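PDB 1Y2M: Phenylalanine/tyrosine ammonia-lyase from Rhodosporidium toruloides, which catalyses the non-oxidative deamination of L-phenylalanine and L-tyrosine to trans-cinnamic acid and p-coumaric acid, committing carbon to phenylpropanoid synthesis. Local coordinates for residues B[64-72]-B[383-392]; B[292-302]-B[657-666]. All blocks are in the same frame, centred on the assembly; numbering follows the deposited sequence.

Contact 1: B[64-72]-B[383-392]; sequences GYSLNLGDV and HAVLTIEAGQ
Thr387 OG1, in van der Waals contact with Leu69 CG, is held by two bonds: it donates to His383 O one turn earlier (2.7 Å) and accepts from a water 2.9 Å away. That water in turn accepts from Leu69 N at 3.0 Å and is hydrogen-bonded to His383 NE2 at 3.3 Å, so a backbone N-H in the first turn of helix 69-77 is satisfied across the interface although no direct hydrogen bond joins 64-72 to 383-392. The motif is a capping box at the start of one helix, packed on the C-terminal end of another. Asn68 OD1 receives Asp71 N at 2.7 Å, nearly in line with its C=O (168°), and Asp71 OD2 in turn accepts from Asn68 N, completing the box; Asp71 OD1 is further tied to Arg80 by a salt bridge.

Leu69 is the knob, set in a hole formed by His383, Leu386, Thr387 and Ala390. Its chi1 of -57° places CG beside the backbone N, and the two methyls then divide the hole. CD1 stands over the face of the imidazole, 3.8 Å from the His383 ring centroid and only 9° off its normal, a CH-pi contact; CD2 reaches Ala390 CB at 3.9 Å. The ring's ND1 is bonded to His287, which helps to fix its rotation. Helix 273-303 contributes Thr280, touching Leu69, while Glu389 forms a salt bridge with Arg320 of the second subunit.

Where helix 368-391 ends, the loop 64-68 runs past it, each segment offering a backbone oxygen to the other's side chain: Tyr65 O meets Gln392 CG, and Leu67 CD2 touches Ala390 O. Gly391 has no side chain to keep the loop away, and its CA makes a C-H...O contact of 3.4 Å with Leu67 O.

Contact 2: B[292-302]-B[657-666]; sequences LSQSLTAMTVE and YLSPRTQILY
The side chains of Thr662 and Met299 run antiparallel, flank to flank, which is the central fit of this crossing between helix 273-303 and the start of helix 662-672. The short helical segments pass 10.7 Å apart at a signed angle of -101°, so the contact is confined to one patch. Met299, a selenomethionine, is the main bump, lying against the hollow lined by Thr662, Leu665 and Tyr666: its CG lies 3.8 Å from Thr662 CG2, and a bend at chi3 (86°) carries CE to Thr662 O at 3.6 Å and close to Tyr666 CB. Its SE rests 3.8 Å from Leu665 CD2. That same Leu665 methyl extends the apolar ridge to Ser295 CB and Leu292 CD1, whose side chain crosses it at about a right angle.

Beside this ridge the carboxylate of Glu302 fills the hollow made by Leu658, Ser659 and Thr662. Thr662 OG1 donates to Glu302 OE1 at 2.7 Å on the syn side, and Ser659 N donates to the syn lone pair of Glu302 OE2 at 3.0 Å, with an N-H...O angle of 163°. Ser339 also bonds OE2, so both oxygens of this buried acid have partners.

Around the crossing, Leu335 and Leu336 of helix 323-336 touch Ala298 and Glu302, helix 708-714 meets Ser295 and Ile664, and Leu532 of helix 506-560 packs against both Met299 and Tyr666.

How the contacts relate
Helix 273-303 connects the two contacts: it forms one side of contact 2 and borders contact 1. Its C-terminal part, 292-302, belongs to contact 2, whereas its earlier residues Ala279, Thr280, Leu283 and His287 pack on or bond to contact 1. The contact centres are 32 Å apart and their nearest atoms about 13 Å, so they do not touch, although their segments alternate along the sequence. Contact 1 lies beside the second subunit; contact 2 is touched by no other chain of the tetramer. Both are buried structural packing away from the annotated cinnamate-binding residues and the Ala211-Gly213 imidazolinone cross-link, and neither supplies a residue to those sites.

Contact 1: B[64-72]-B[383-392]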
ATOM      1  N   GLY B  64      16.294 -31.756 -16.583  1.00  9.16           N
ATOM      2  CA  GLY B  64      16.316 -31.413 -15.160  1.00 10.84           C
ATOM      3  C   GLY B  64      17.245 -30.256 -14.772  1.00 11.54           C
ATOM      4  O   GLY B  64      17.168 -29.749 -13.657  1.00 10.45           O
ATOM      5  N   TYR B  65      18.110 -29.807 -15.673  1.00 10.00           N
ATOM      6  CA  TYR B  65      19.187 -28.836 -15.328  1.00  8.84           C
ATOM      7  C   TYR B  65      19.422 -27.709 -16.355  1.00  9.34           C
ATOM      8  O   TYR B  65      19.857 -26.620 -15.971  1.00  9.33           O
ATOM      9  CB  TYR B  65      20.519 -29.582 -15.103  1.00  9.85           C
ATOM     10  CG  TYR B  65      20.514 -30.484 -13.916  1.00 15.63           C
ATOM     11  CD1 TYR B  65      21.042 -30.066 -12.695  1.00 12.58           C
ATOM     12  CD2 TYR B  65      19.959 -31.758 -13.988  1.00 11.55           C
ATOM     13  CE1 TYR B  65      21.012 -30.911 -11.573  1.00 15.04           C
ATOM     14  CE2 TYR B  65      19.889 -32.580 -12.884  1.00 11.37           C
ATOM     15  CZ  TYR B  65      20.404 -32.154 -11.677  1.00 15.95           C
ATOM     16  OH  TYR B  65      20.304 -32.989 -10.611  1.00 19.56           O
ATOM     17  N   SER B  66      19.175 -27.989 -17.648  1.00 11.71           N
ATOM     18  CA  SER B  66      19.505 -27.115 -18.773  1.00 11.43           C
ATOM     19  C   SER B  66      18.459 -26.099 -19.107  1.00 10.41           C
ATOM     20  O   SER B  66      18.722 -25.159 -19.860  1.00 11.86           O
ATOM     21  CB  SER B  66      19.725 -27.959 -20.066  1.00  9.53           C
ATOM     22  OG  SER B  66      20.801 -28.839 -19.919  1.00 16.37           O
ATOM     23  N   LEU B  67      17.231 -26.329 -18.641  1.00  8.71           N
ATOM     24  CA  LEU B  67      16.109 -25.524 -19.074  1.00  9.90           C
ATOM     25  C   LEU B  67      16.358 -24.075 -18.708  1.00 10.31           C
ATOM     26  O   LEU B  67      16.676 -23.778 -17.556  1.00 12.06           O
ATOM     27  CB  LEU B  67      14.848 -25.997 -18.378  1.00  8.92           C
ATOM     28  CG  LEU B  67      13.555 -25.260 -18.632  1.00 10.06           C
ATOM     29  CD1 LEU B  67      13.214 -25.360 -20.094  1.00 10.12           C
ATOM     30  CD2 LEU B  67      12.383 -25.736 -17.769  1.00 10.23           C
ATOM     31  N   ASN B  68      16.165 -23.164 -19.660  1.00 10.70           N
ATOM     32  CA  ASN B  68      16.326 -21.727 -19.372  1.00 10.21           C
ATOM     33  C   ASN B  68      15.046 -20.971 -19.645  1.00 10.20           C
ATOM     34  O   ASN B  68      14.046 -21.555 -20.084  1.00 10.71           O
ATOM     35  CB  ASN B  68      17.495 -21.120 -20.154  1.00 10.71           C
ATOM     36  CG  ASN B  68      17.308 -21.208 -21.665  1.00  6.85           C
ATOM     37  OD1 ASN B  68      16.216 -20.916 -22.187  1.00 11.34           O
ATOM     38  ND2 ASN B  68      18.360 -21.590 -22.371  1.00 12.38           N
ATOM     39  N   LEU B  69      15.026 -19.684 -19.344  1.00 10.79           N
ATOM     40  CA  LEU B  69      13.787 -18.961 -19.376  1.00 10.35           C
ATOM     41  C   LEU B  69      13.272 -18.687 -20.776  1.00  9.24           C
ATOM     42  O   LEU B  69      12.055 -18.756 -21.039  1.00 10.38           O
ATOM     43  CB  LEU B  69      13.898 -17.674 -18.549  1.00 10.19           C
ATOM     44  CG  LEU B  69      14.288 -17.825 -17.078  1.00 10.90           C
ATOM     45  CD1 LEU B  69      14.123 -16.512 -16.375  1.00 12.98           C
ATOM     46  CD2 LEU B  69      13.421 -18.899 -16.505  1.00 10.28           C
ATOM     47  N   GLY B  70      14.195 -18.455 -21.712  1.00  9.86           N
ATOM     48  CA  GLY B  70      13.800 -18.377 -23.117  1.00  9.42           C
ATOM     49  C   GLY B  70      13.135 -19.655 -23.601  1.00  9.60           C
ATOM     50  O   GLY B  70      12.155 -19.586 -24.346  1.00 10.90           O
ATOM     51  N   ASP B  71      13.657 -20.810 -23.165  1.00 10.67           N
ATOM     52  CA  ASP B  71      13.083 -22.117 -23.515  1.00 12.13           C
ATOM     53  C   ASP B  71      11.663 -22.201 -22.988  1.00 10.31           C
ATOM     54  O   ASP B  71      10.751 -22.660 -23.694  1.00 10.11           O
ATOM     55  CB  ASP B  71      13.837 -23.237 -22.833  1.00 13.42           C
ATOM     56  CG  ASP B  71      15.207 -23.520 -23.405  1.00 15.61           C
ATOM     57  OD1 ASP B  71      15.435 -23.336 -24.631  1.00 15.23           O
ATOM     58  OD2 ASP B  71      16.053 -24.045 -22.605  1.00 14.42           O
ATOM     59  N   VAL B  72      11.472 -21.762 -21.730  1.00  8.28           N
ATOM     60  CA  VAL B  72      10.133 -21.821 -21.105  1.00  9.26           C
ATOM     61  C   VAL B  72       9.126 -21.019 -21.928  1.00  9.51           C
ATOM     62  O   VAL B  72       8.036 -21.499 -22.282  1.00 11.63           O
ATOM     63  CB  VAL B  72      10.154 -21.343 -19.638  1.00 10.11           C
ATOM     64  CG1 VAL B  72       8.736 -21.117 -19.125  1.00  9.31           C
ATOM     65  CG2 VAL B  72      10.942 -22.316 -18.725  1.00 11.70           C
ATOM     66  N   HIS B 383      16.148 -12.611 -12.975  1.00  8.54           N
ATOM     67  CA  HIS B 383      16.433 -13.587 -14.027  1.00  4.73           C
ATOM     68  C   HIS B 383      17.293 -14.725 -13.420  1.00  7.02           C
ATOM     69  O   HIS B 383      17.102 -15.926 -13.707  1.00  9.27           O
ATOM     70  CB  HIS B 383      17.219 -12.924 -15.170  1.00  6.56           C
ATOM     71  CG  HIS B 383      17.078 -13.649 -16.449  1.00  9.44           C
ATOM     72  ND1 HIS B 383      16.132 -13.293 -17.383  1.00 11.96           N
ATOM     73  CD2 HIS B 383      17.727 -14.723 -16.949  1.00 10.87           C
ATOM     74  CE1 HIS B 383      16.222 -14.114 -18.414  1.00 14.69           C
ATOM     75  NE2 HIS B 383      17.179 -14.992 -18.175  1.00 16.66           N
ATOM     76  N   ALA B 384      18.295 -14.372 -12.619  1.00  9.06           N
ATOM     77  CA  ALA B 384      19.125 -15.416 -12.020  1.00  9.53           C
ATOM     78  C   ALA B 384      18.292 -16.321 -11.112  1.00  9.57           C
ATOM     79  O   ALA B 384      18.430 -17.550 -11.153  1.00  8.70           O
ATOM     80  CB  ALA B 384      20.241 -14.801 -11.263  1.00  8.88           C
ATOM     81  N   VAL B 385      17.402 -15.723 -10.323  1.00  8.34           N
ATOM     82  CA  VAL B 385      16.551 -16.497  -9.381  1.00  9.16           C
ATOM     83  C   VAL B 385      15.621 -17.449 -10.152  1.00  9.47           C
ATOM     84  O   VAL B 385      15.506 -18.669  -9.858  1.00  8.07           O
ATOM     85  CB  VAL B 385      15.786 -15.541  -8.439  1.00  8.54           C
ATOM     86  CG1 VAL B 385      14.786 -16.298  -7.615  1.00 13.91           C
ATOM     87  CG2 VAL B 385      16.751 -14.737  -7.613  1.00 10.68           C
ATOM     88  N   LEU B 386      14.878 -16.906 -11.110  1.00  8.11           N
ATOM     89  CA  LEU B 386      13.875 -17.690 -11.824  1.00  9.67           C
ATOM     90  C   LEU B 386      14.548 -18.742 -12.691  1.00  8.94           C
ATOM     91  O   LEU B 386      13.973 -19.811 -12.917  1.00 11.18           O
ATOM     92  CB  LEU B 386      12.985 -16.799 -12.682  1.00 10.22           C
ATOM     93  CG  LEU B 386      11.946 -15.951 -11.975  1.00 11.79           C
ATOM     94  CD1 LEU B 386      11.049 -15.223 -12.960  1.00 11.93           C
ATOM     95  CD2 LEU B 386      11.104 -16.844 -11.058  1.00 12.99           C
ATOM     96  N   THR B 387      15.767 -18.495 -13.154  1.00  9.79           N
ATOM     97  CA  THR B 387      16.448 -19.520 -13.931  1.00  8.89           C
ATOM     98  C   THR B 387      16.679 -20.784 -13.083  1.00 10.06           C
ATOM     99  O   THR B 387      16.450 -21.925 -13.512  1.00 10.65           O
ATOM    100  CB  THR B 387      17.771 -19.001 -14.509  1.00  9.18           C
ATOM    101  OG1 THR B 387      17.494 -17.956 -15.457  1.00  8.99           O
ATOM    102  CG2 THR B 387      18.510 -20.108 -15.255  1.00 11.45           C
ATOM    103  N   ILE B 388      17.147 -20.584 -11.860  1.00  8.44           N
ATOM    104  CA  ILE B 388      17.332 -21.725 -10.934  1.00  7.37           C
ATOM    105  C   ILE B 388      15.981 -22.343 -10.617  1.00 10.72           C
ATOM    106  O   ILE B 388      15.840 -23.590 -10.607  1.00 10.61           O
ATOM    107  CB  ILE B 388      18.060 -21.295  -9.665  1.00  7.61           C
ATOM    108  CG1 ILE B 388      19.518 -21.058  -9.988  1.00  8.87           C
ATOM    109  CG2 ILE B 388      17.960 -22.397  -8.591  1.00 11.42           C
ATOM    110  CD1 ILE B 388      20.334 -20.521  -8.863  1.00 18.24           C
ATOM    111  N   GLU B 389      14.982 -21.493 -10.363  1.00 10.36           N
ATOM    112  CA  GLU B 389      13.677 -22.007  -9.917  1.00  8.77           C
ATOM    113  C   GLU B 389      13.009 -22.816 -11.019  1.00  9.64           C
ATOM    114  O   GLU B 389      12.519 -23.909 -10.775  1.00 12.64           O
ATOM    115  CB  GLU B 389      12.790 -20.852  -9.424  1.00 10.08           C
ATOM    116  CG  GLU B 389      11.479 -21.283  -8.796  1.00 12.52           C
ATOM    117  CD  GLU B 389      11.612 -21.953  -7.463  1.00 12.21           C
ATOM    118  OE1 GLU B 389      12.739 -22.115  -7.006  1.00 10.93           O
ATOM    119  OE2 GLU B 389      10.548 -22.317  -6.899  1.00 12.82           O
ATOM    120  N   ALA B 390      12.967 -22.284 -12.226  1.00  9.37           N
ATOM    121  CA  ALA B 390      12.248 -22.904 -13.346  1.00  9.96           C
ATOM    122  C   ALA B 390      13.053 -24.035 -13.951  1.00 10.80           C
ATOM    123  O   ALA B 390      12.494 -25.045 -14.369  1.00 14.99           O
ATOM    124  CB  ALA B 390      11.968 -21.838 -14.393  1.00 10.93           C
ATOM    125  N   GLY B 391      14.374 -23.901 -13.940  1.00 11.17           N
ATOM    126  CA  GLY B 391      15.244 -24.826 -14.669  1.00 11.06           C
ATOM    127  C   GLY B 391      16.048 -25.874 -13.972  1.00 11.60           C
ATOM    128  O   GLY B 391      16.488 -26.836 -14.606  1.00 12.23           O
ATOM    129  N   GLN B 392      16.294 -25.667 -12.672  1.00  8.97           N
ATOM    130  CA  GLN B 392      17.241 -26.441 -11.909  1.00 11.90           C
ATOM    131  C   GLN B 392      16.761 -26.782 -10.521  1.00 12.38           C
ATOM    132  O   GLN B 392      17.582 -27.012  -9.651  1.00 12.21           O
ATOM    133  CB  GLN B 392      18.530 -25.635 -11.734  1.00 13.66           C
ATOM    134  CG  GLN B 392      19.120 -25.184 -13.003  1.00 14.49           C
ATOM    135  CD  GLN B 392      20.126 -24.065 -12.816  1.00 15.51           C
ATOM    136  OE1 GLN B 392      20.073 -23.060 -13.546  1.00 25.32           O
ATOM    137  NE2 GLN B 392      21.038 -24.239 -11.898  1.00 14.37           N
TER
HETATM  138  O   HOH W   1      17.509 -18.250 -18.333  1.00 12.44           O

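Contact 2: B[292-302]-B[657-666]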
ATOM      1  N   LEU B 292      12.541  -1.001 -24.133  1.00  8.03           N
ATOM      2  CA  LEU B 292      11.699  -0.006 -24.832  1.00  9.07           C
ATOM      3  C   LEU B 292      11.726   1.362 -24.126  1.00  9.73           C
ATOM      4  O   LEU B 292      11.731   2.414 -24.757  1.00  8.93           O
ATOM      5  CB  LEU B 292      10.283  -0.538 -25.022  1.00  7.68           C
ATOM      6  CG  LEU B 292       9.230   0.391 -25.636  1.00  9.57           C
ATOM      7  CD1 LEU B 292       9.678   0.837 -27.056  1.00 10.62           C
ATOM      8  CD2 LEU B 292       7.846  -0.222 -25.680  1.00 10.70           C
ATOM      9  N   SER B 293      11.763   1.347 -22.803  1.00  6.93           N
ATOM     10  CA  SER B 293      11.866   2.572 -21.997  1.00  6.99           C
ATOM     11  C   SER B 293      13.147   3.338 -22.354  1.00  9.56           C
ATOM     12  O   SER B 293      13.160   4.567 -22.444  1.00  9.92           O
ATOM     13  CB  SER B 293      11.890   2.225 -20.508  1.00 10.65           C
ATOM     14  OG  SER B 293      12.027   3.438 -19.779  1.00  8.70           O
ATOM     15  N   GLN B 294      14.226   2.592 -22.548  1.00  8.57           N
ATOM     16  CA  GLN B 294      15.525   3.176 -22.911  1.00  9.82           C
ATOM     17  C   GLN B 294      15.480   3.769 -24.328  1.00  8.87           C
ATOM     18  O   GLN B 294      15.975   4.869 -24.602  1.00  8.89           O
ATOM     19  CB  GLN B 294      16.606   2.126 -22.811  1.00  8.84           C
ATOM     20  CG  GLN B 294      16.859   1.827 -21.352  1.00  7.77           C
ATOM     21  CD  GLN B 294      17.886   0.739 -21.113  1.00  9.86           C
ATOM     22  OE1 GLN B 294      18.980   0.811 -21.662  1.00 11.30           O
ATOM     23  NE2 GLN B 294      17.555  -0.239 -20.304  1.00 12.42           N
ATOM     24  N   SER B 295      14.880   3.015 -25.227  1.00  8.30           N
ATOM     25  CA  SER B 295      14.689   3.472 -26.593  1.00 10.40           C
ATOM     26  C   SER B 295      13.854   4.754 -26.674  1.00  7.78           C
ATOM     27  O   SER B 295      14.176   5.701 -27.391  1.00  9.43           O
ATOM     28  CB  SER B 295      14.098   2.351 -27.470  1.00 13.68           C
ATOM     29  OG  SER B 295      15.005   1.237 -27.552  1.00 12.70           O
ATOM     30  N   LEU B 296      12.775   4.800 -25.901  1.00  8.20           N
ATOM     31  CA  LEU B 296      11.920   5.962 -25.832  1.00  7.90           C
ATOM     32  C   LEU B 296      12.626   7.144 -25.200  1.00  9.44           C
ATOM     33  O   LEU B 296      12.438   8.269 -25.642  1.00  9.71           O
ATOM     34  CB  LEU B 296      10.671   5.618 -25.028  1.00 11.55           C
ATOM     35  CG  LEU B 296       9.671   4.765 -25.782  1.00  9.94           C
ATOM     36  CD1 LEU B 296       8.614   4.277 -24.857  1.00 10.90           C
ATOM     37  CD2 LEU B 296       9.032   5.589 -26.865  1.00 11.21           C
ATOM     38  N   THR B 297      13.474   6.903 -24.214  1.00  7.05           N
ATOM     39  CA  THR B 297      14.333   7.937 -23.658  1.00  8.12           C
ATOM     40  C   THR B 297      15.186   8.604 -24.765  1.00  9.15           C
ATOM     41  O   THR B 297      15.221   9.833 -24.884  1.00  9.28           O
ATOM     42  CB  THR B 297      15.240   7.388 -22.517  1.00  9.42           C
ATOM     43  OG1 THR B 297      14.427   6.929 -21.438  1.00  9.40           O
ATOM     44  CG2 THR B 297      16.133   8.506 -21.991  1.00  7.64           C
ATOM     45  N   ALA B 298      15.844   7.774 -25.563  1.00  8.60           N
ATOM     46  CA  ALA B 298      16.707   8.256 -26.660  1.00  6.48           C
ATOM     47  C   ALA B 298      15.843   9.077 -27.645  1.00  8.07           C
ATOM     48  O   ALA B 298      16.197  10.224 -28.029  1.00  9.52           O
ATOM     49  CB  ALA B 298      17.376   7.115 -27.357  1.00  8.35           C
HETATM   50  N   MSE B 299      14.698   8.538 -28.044  1.00  9.32           N
HETATM   51  CA  MSE B 299      13.876   9.241 -29.061  1.00  9.08           C
HETATM   52  C   MSE B 299      13.312  10.544 -28.550  1.00  8.23           C
HETATM   53  O   MSE B 299      13.097  11.519 -29.283  1.00  9.41           O
HETATM   54  CB  MSE B 299      12.821   8.299 -29.597  1.00 10.35           C
HETATM   55  CG  MSE B 299      13.467   7.183 -30.275  1.00 15.98           C
HETATM   56 SE   MSE B 299      12.172   5.974 -31.130  1.00 30.57          SE
HETATM   57  CE  MSE B 299      12.010   6.892 -32.763  1.00 28.93           C
ATOM     58  N   THR B 300      13.026  10.557 -27.256  1.00  7.46           N
ATOM     59  CA  THR B 300      12.602  11.814 -26.603  1.00  7.97           C
ATOM     60  C   THR B 300      13.721  12.850 -26.561  1.00  8.52           C
ATOM     61  O   THR B 300      13.478  14.051 -26.727  1.00 10.31           O
ATOM     62  CB  THR B 300      11.991  11.550 -25.219  1.00  8.64           C
ATOM     63  OG1 THR B 300      10.924  10.574 -25.312  1.00  9.16           O
ATOM     64  CG2 THR B 300      11.426  12.830 -24.607  1.00  8.29           C
ATOM     65  N   VAL B 301      14.957  12.431 -26.283  1.00  7.65           N
ATOM     66  CA  VAL B 301      16.063  13.389 -26.311  1.00  8.30           C
ATOM     67  C   VAL B 301      16.093  13.990 -27.725  1.00  8.87           C
ATOM     68  O   VAL B 301      16.265  15.204 -27.893  1.00 10.72           O
ATOM     69  CB  VAL B 301      17.422  12.718 -25.959  1.00 10.76           C
ATOM     70  CG1 VAL B 301      18.586  13.658 -26.219  1.00 11.52           C
ATOM     71  CG2 VAL B 301      17.458  12.218 -24.489  1.00 11.37           C
ATOM     72  N   GLU B 302      15.902  13.149 -28.743  1.00  9.74           N
ATOM     73  CA  GLU B 302      15.907  13.653 -30.124  1.00  9.51           C
ATOM     74  C   GLU B 302      14.754  14.644 -30.382  1.00 10.22           C
ATOM     75  O   GLU B 302      14.961  15.755 -30.838  1.00 11.16           O
ATOM     76  CB  GLU B 302      15.865  12.488 -31.120  1.00 10.82           C
ATOM     77  CG  GLU B 302      17.120  11.647 -31.092  1.00  9.00           C
ATOM     78  CD  GLU B 302      17.118  10.626 -32.234  1.00 11.50           C
ATOM     79  OE1 GLU B 302      16.335   9.670 -32.114  1.00 12.12           O
ATOM     80  OE2 GLU B 302      17.855  10.786 -33.262  1.00 10.88           O
ATOM     81  N   TYR B 657      17.487  13.149 -40.098  1.00  9.21           N
ATOM     82  CA  TYR B 657      18.030  13.621 -38.857  1.00  8.88           C
ATOM     83  C   TYR B 657      18.109  12.572 -37.781  1.00 11.56           C
ATOM     84  O   TYR B 657      18.893  12.719 -36.857  1.00  9.72           O
ATOM     85  CB  TYR B 657      17.183  14.783 -38.344  1.00  8.25           C
ATOM     86  CG  TYR B 657      17.049  15.920 -39.333  1.00 10.03           C
ATOM     87  CD1 TYR B 657      18.128  16.746 -39.633  1.00 19.26           C
ATOM     88  CD2 TYR B 657      15.843  16.166 -39.963  1.00 11.59           C
ATOM     89  CE1 TYR B 657      17.998  17.790 -40.552  1.00 17.11           C
ATOM     90  CE2 TYR B 657      15.709  17.174 -40.902  1.00 10.27           C
ATOM     91  CZ  TYR B 657      16.777  17.979 -41.187  1.00 15.18           C
ATOM     92  OH  TYR B 657      16.613  18.993 -42.108  1.00 15.08           O
ATOM     93  N   LEU B 658      17.261  11.540 -37.860  1.00 10.17           N
ATOM     94  CA  LEU B 658      17.257  10.522 -36.814  1.00 10.58           C
ATOM     95  C   LEU B 658      18.597   9.816 -36.781  1.00  9.59           C
ATOM     96  O   LEU B 658      19.241   9.641 -37.822  1.00  9.85           O
ATOM     97  CB  LEU B 658      16.190   9.474 -37.082  1.00 11.28           C
ATOM     98  CG  LEU B 658      14.782   9.921 -36.760  1.00 14.41           C
ATOM     99  CD1 LEU B 658      13.803   9.050 -37.467  1.00 17.34           C
ATOM    100  CD2 LEU B 658      14.550   9.867 -35.341  1.00 15.29           C
ATOM    101  N   SER B 659      18.964   9.334 -35.592  1.00 10.35           N
ATOM    102  CA  SER B 659      20.032   8.339 -35.462  1.00 11.37           C
ATOM    103  C   SER B 659      19.744   7.191 -36.344  1.00 11.15           C
ATOM    104  O   SER B 659      18.596   6.828 -36.453  1.00 11.51           O
ATOM    105  CB  SER B 659      20.089   7.729 -34.056  1.00 14.84           C
ATOM    106  OG  SER B 659      20.897   8.560 -33.289  1.00 35.84           O
ATOM    107  N   PRO B 660      20.787   6.537 -36.891  1.00 10.41           N
ATOM    108  CA  PRO B 660      20.491   5.323 -37.635  1.00 10.43           C
ATOM    109  C   PRO B 660      19.789   4.231 -36.839  1.00 12.42           C
ATOM    110  O   PRO B 660      19.077   3.419 -37.424  1.00 13.04           O
ATOM    111  CB  PRO B 660      21.872   4.837 -38.092  1.00 12.31           C
ATOM    112  CG  PRO B 660      22.839   5.524 -37.248  1.00 13.61           C
ATOM    113  CD  PRO B 660      22.220   6.858 -36.932  1.00 14.35           C
ATOM    114  N   ARG B 661      20.034   4.192 -35.528  1.00  7.84           N
ATOM    115  CA  ARG B 661      19.468   3.164 -34.664  1.00 11.19           C
ATOM    116  C   ARG B 661      18.059   3.522 -34.285  1.00 11.68           C
ATOM    117  O   ARG B 661      17.208   2.651 -34.147  1.00 11.42           O
ATOM    118  CB  ARG B 661      20.348   2.899 -33.426  1.00 12.42           C
ATOM    119  CG  ARG B 661      21.647   2.198 -33.773  1.00 12.73           C
ATOM    120  CD  ARG B 661      22.527   1.958 -32.581  1.00 16.02           C
ATOM    121  NE  ARG B 661      23.785   1.319 -32.972  1.00 17.81           N
ATOM    122  CZ  ARG B 661      23.978   0.004 -33.103  1.00 22.09           C
ATOM    123  NH1 ARG B 661      23.016  -0.872 -32.840  1.00 19.91           N
ATOM    124  NH2 ARG B 661      25.171  -0.447 -33.465  1.00 21.78           N
ATOM    125  N   THR B 662      17.779   4.795 -34.058  1.00  8.61           N
ATOM    126  CA  THR B 662      16.394   5.131 -33.682  1.00 11.02           C
ATOM    127  C   THR B 662      15.481   5.131 -34.915  1.00 10.65           C
ATOM    128  O   THR B 662      14.270   4.940 -34.791  1.00 10.21           O
ATOM    129  CB  THR B 662      16.244   6.463 -32.939  1.00 10.78           C
ATOM    130  OG1 THR B 662      16.773   7.528 -33.710  1.00  9.84           O
ATOM    131  CG2 THR B 662      16.953   6.450 -31.572  1.00 13.06           C
ATOM    132  N   GLN B 663      16.072   5.319 -36.108  1.00  9.96           N
ATOM    133  CA  GLN B 663      15.311   5.212 -37.346  1.00 12.60           C
ATOM    134  C   GLN B 663      14.666   3.799 -37.488  1.00  8.48           C
ATOM    135  O   GLN B 663      13.601   3.634 -38.115  1.00 12.80           O
ATOM    136  CB  GLN B 663      16.220   5.533 -38.531  1.00 13.88           C
ATOM    137  CG  GLN B 663      15.505   5.629 -39.893  1.00 17.51           C
ATOM    138  CD  GLN B 663      16.509   5.940 -41.015  1.00 21.02           C
ATOM    139  OE1 GLN B 663      17.366   6.804 -40.846  1.00 31.60           O
ATOM    140  NE2 GLN B 663      16.436   5.193 -42.117  1.00 30.91           N
ATOM    141  N   ILE B 664      15.310   2.776 -36.925  1.00  8.34           N
ATOM    142  CA  ILE B 664      14.783   1.408 -36.974  1.00  9.40           C
ATOM    143  C   ILE B 664      13.390   1.334 -36.393  1.00 10.16           C
ATOM    144  O   ILE B 664      12.459   0.708 -36.983  1.00 10.50           O
ATOM    145  CB  ILE B 664      15.753   0.420 -36.294  1.00  8.36           C
ATOM    146  CG1 ILE B 664      17.045   0.384 -37.089  1.00  8.10           C
ATOM    147  CG2 ILE B 664      15.138  -0.986 -36.240  1.00 12.94           C
ATOM    148  CD1 ILE B 664      18.248  -0.349 -36.376  1.00 12.90           C
ATOM    149  N   LEU B 665      13.239   1.936 -35.210  1.00  9.72           N
ATOM    150  CA  LEU B 665      11.956   1.900 -34.500  1.00  7.90           C
ATOM    151  C   LEU B 665      10.965   2.813 -35.224  1.00  9.91           C
ATOM    152  O   LEU B 665       9.786   2.504 -35.370  1.00 11.96           O
ATOM    153  CB  LEU B 665      12.118   2.322 -33.045  1.00 10.26           C
ATOM    154  CG  LEU B 665      10.896   2.086 -32.124  1.00 10.82           C
ATOM    155  CD1 LEU B 665      10.247   0.761 -32.358  1.00 10.75           C
ATOM    156  CD2 LEU B 665      11.218   2.291 -30.674  1.00 10.70           C
ATOM    157  N   TYR B 666      11.435   3.963 -35.678  1.00  9.96           N
ATOM    158  CA  TYR B 666      10.580   4.877 -36.437  1.00 10.25           C
ATOM    159  C   TYR B 666       9.956   4.173 -37.659  1.00 10.96           C
ATOM    160  O   TYR B 666       8.749   4.182 -37.858  1.00  9.29           O
ATOM    161  CB  TYR B 666      11.402   6.075 -36.909  1.00 10.88           C
ATOM    162  CG  TYR B 666      10.668   7.105 -37.743  1.00  9.41           C
ATOM    163  CD1 TYR B 666      10.115   8.235 -37.154  1.00  7.79           C
ATOM    164  CD2 TYR B 666      10.563   6.977 -39.114  1.00 12.28           C
ATOM    165  CE1 TYR B 666       9.435   9.204 -37.899  1.00  7.45           C
ATOM    166  CE2 TYR B 666       9.879   7.935 -39.879  1.00 12.07           C
ATOM    167  CZ  TYR B 666       9.337   9.043 -39.273  1.00 11.50           C
ATOM    168  OH  TYR B 666       8.677  10.011 -39.992  1.00 12.28           O
TER